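Local atomic coordinates of forkhead-associated 1 (Saccharomyces cerevisiae, PDB entry 6C4U), a protein that is an engineered phosphothreonine-binding forkhead-associated domain, made to recognise a phosphothreonine-containing peptide of the human transcription factor c-Myc. Residues K35-F40 with H60-L65. Sequence-based numbering, arbitrary orientation.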
# COMPACT_ATOMS: atom_id res chain seq x y z
N LYS F 35 -11.94 5.27 5.76
CA LYS F 35 -11.53 6.48 6.47
C LYS F 35 -10.41 7.22 5.79
O LYS F 35 -10.34 8.44 5.89
CB LYS F 35 -11.11 6.15 7.90
CG LYS F 35 -12.16 5.39 8.72
CD LYS F 35 -13.46 6.17 8.85
CE LYS F 35 -14.45 5.48 9.77
NZ LYS F 35 -15.72 6.27 9.91
N LYS F 36 -9.52 6.51 5.11
CA LYS F 36 -8.41 7.16 4.40
C LYS F 36 -7.82 6.23 3.34
O LYS F 36 -7.87 5.00 3.48
CB LYS F 36 -7.32 7.58 5.41
CG LYS F 36 -6.20 8.38 4.79
CD LYS F 36 -5.54 9.38 5.74
CE LYS F 36 -4.65 10.32 4.92
NZ LYS F 36 -4.20 11.51 5.67
N VAL F 37 -7.26 6.83 2.28
CA VAL F 37 -6.66 6.04 1.20
C VAL F 37 -5.28 6.55 0.80
O VAL F 37 -5.10 7.75 0.51
CB VAL F 37 -7.54 6.04 -0.05
CG1 VAL F 37 -6.92 5.19 -1.16
CG2 VAL F 37 -8.93 5.55 0.31
N TRP F 38 -4.32 5.63 0.73
CA TRP F 38 -2.99 5.94 0.25
C TRP F 38 -2.76 5.17 -1.03
O TRP F 38 -3.12 4.01 -1.11
CB TRP F 38 -1.97 5.51 1.27
CG TRP F 38 -2.07 6.24 2.56
CD1 TRP F 38 -1.53 7.46 2.86
CD2 TRP F 38 -2.76 5.80 3.72
NE1 TRP F 38 -1.81 7.79 4.14
CE2 TRP F 38 -2.59 6.80 4.69
CE3 TRP F 38 -3.54 4.70 4.02
CZ2 TRP F 38 -3.12 6.69 5.98
CZ3 TRP F 38 -4.09 4.60 5.31
CH2 TRP F 38 -3.86 5.61 6.27
N THR F 39 -2.15 5.82 -2.02
CA THR F 39 -1.85 5.16 -3.29
C THR F 39 -0.36 5.03 -3.51
O THR F 39 0.42 5.87 -3.10
CB THR F 39 -2.44 5.93 -4.49
OG1 THR F 39 -1.86 7.23 -4.55
CG2 THR F 39 -3.93 6.07 -4.35
N PHE F 40 -0.00 3.96 -4.22
CA PHE F 40 1.35 3.55 -4.45
C PHE F 40 1.47 3.39 -5.95
O PHE F 40 0.69 2.66 -6.55
CB PHE F 40 1.58 2.19 -3.76
CG PHE F 40 1.61 2.26 -2.27
CD1 PHE F 40 0.45 2.44 -1.54
CD2 PHE F 40 2.82 2.11 -1.58
CE1 PHE F 40 0.48 2.54 -0.17
CE2 PHE F 40 2.84 2.20 -0.19
CZ PHE F 40 1.68 2.42 0.50
N HIS F 60 -0.77 1.88 -8.91
CA HIS F 60 -0.58 0.44 -8.92
C HIS F 60 -1.39 -0.28 -7.85
O HIS F 60 -2.01 -1.30 -8.12
CB HIS F 60 0.90 0.12 -8.77
CG HIS F 60 1.25 -1.27 -9.18
ND1 HIS F 60 1.88 -1.56 -10.37
CD2 HIS F 60 1.01 -2.46 -8.58
CE1 HIS F 60 2.03 -2.87 -10.48
NE2 HIS F 60 1.51 -3.44 -9.40
N PHE F 61 -1.36 0.22 -6.63
CA PHE F 61 -2.24 -0.33 -5.59
C PHE F 61 -2.55 0.75 -4.56
O PHE F 61 -1.88 1.77 -4.52
CB PHE F 61 -1.66 -1.61 -4.95
CG PHE F 61 -0.37 -1.42 -4.19
CD1 PHE F 61 0.86 -1.54 -4.85
CD2 PHE F 61 -0.36 -1.15 -2.82
CE1 PHE F 61 2.05 -1.34 -4.17
CE2 PHE F 61 0.83 -0.97 -2.14
CZ PHE F 61 2.03 -1.06 -2.81
N GLN F 62 -3.59 0.51 -3.77
CA GLN F 62 -3.97 1.43 -2.72
C GLN F 62 -4.05 0.66 -1.43
O GLN F 62 -4.29 -0.56 -1.43
CB GLN F 62 -5.36 2.04 -2.98
CG GLN F 62 -5.62 2.47 -4.41
CD GLN F 62 -6.86 3.27 -4.59
OE1 GLN F 62 -6.79 4.48 -4.66
NE2 GLN F 62 -7.98 2.59 -4.75
N ILE F 63 -3.84 1.38 -0.33
CA ILE F 63 -4.06 0.84 0.99
C ILE F 63 -5.15 1.68 1.61
O ILE F 63 -5.11 2.90 1.55
CB ILE F 63 -2.75 0.83 1.82
CG1 ILE F 63 -1.79 -0.19 1.21
CG2 ILE F 63 -3.04 0.51 3.29
CD1 ILE F 63 -0.43 -0.26 1.84
N LEU F 64 -6.15 1.01 2.16
CA LEU F 64 -7.33 1.69 2.69
C LEU F 64 -7.39 1.51 4.19
O LEU F 64 -7.22 0.40 4.68
CB LEU F 64 -8.58 1.08 2.08
CG LEU F 64 -8.96 1.45 0.66
CD1 LEU F 64 -7.88 1.22 -0.37
CD2 LEU F 64 -10.24 0.68 0.35
N LEU F 65 -7.66 2.59 4.89
CA LEU F 65 -7.92 2.52 6.32
C LEU F 65 -9.41 2.31 6.54
O LEU F 65 -10.20 3.19 6.26
CB LEU F 65 -7.45 3.79 7.04
CG LEU F 65 -7.72 3.85 8.55
CD1 LEU F 65 -7.20 2.66 9.32
CD2 LEU F 65 -7.07 5.08 9.15
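The rings of Phe40 and Phe61 lie nearly parallel, planes at 13°, but offset so far that little of one ring lies over the other, with centroids 4.5 Å apart. Over one face of the Phe40 ring stands Phe61 CE2, while Phe40 CB sits over a face of the Phe61 ring in a CH-pi contact, 3.5 Å from its centroid. His60 CD2 meets the edge of the Phe61 ring. That ring reaches its neighbour because CG of Phe61 sits between the backbone N and the carbonyl carbon (chi1 64°), which turns the ring toward the facing strand. A leucine in place of Phe61 has no ring to set against Phe40, and would probably leave a gap beside the Phe40 ring and Phe40 CB without an aromatic face to lie on. Ile63 CD1 extends the apolar patch, coming obliquely to Phe40 CE1 at 3.6 Å. Further along, Ile63 O lies at the edge of the Trp38 ring, one face of which carries Lys36 CG, and Trp38 CZ3 packs against Leu65 CB at 3.9 Å.

Behind these side chains runs an antiparallel ladder in which Trp38 and Ile63, like Phe40 and Phe61, form hydrogen-bonded pairs; Trp38 N bonds Ile63 O at 3.0 Å. Phe40 O is gripped twice, by Phe61 N and by His60 N at 2.9 Å, giving a classic beta bulge. On the other face, Gln62 OE1 touches Thr39 CG2 at 3.3 Å, and Gln62 NE2 is hydrogen-bonded to Asn74 OD1.

In the FHA beta-sandwich, strands 34-41 and 61-66 are neighbours in one sheet, flanked by strands 48-49 and 71-75. Their Phe40, Phe61 and Ile63 side chains meet strand 112-119 of the opposing sheet, where Leu115 touches both phenylalanines, and Trp38 packs with Phe6 and Phe20 from that sheet.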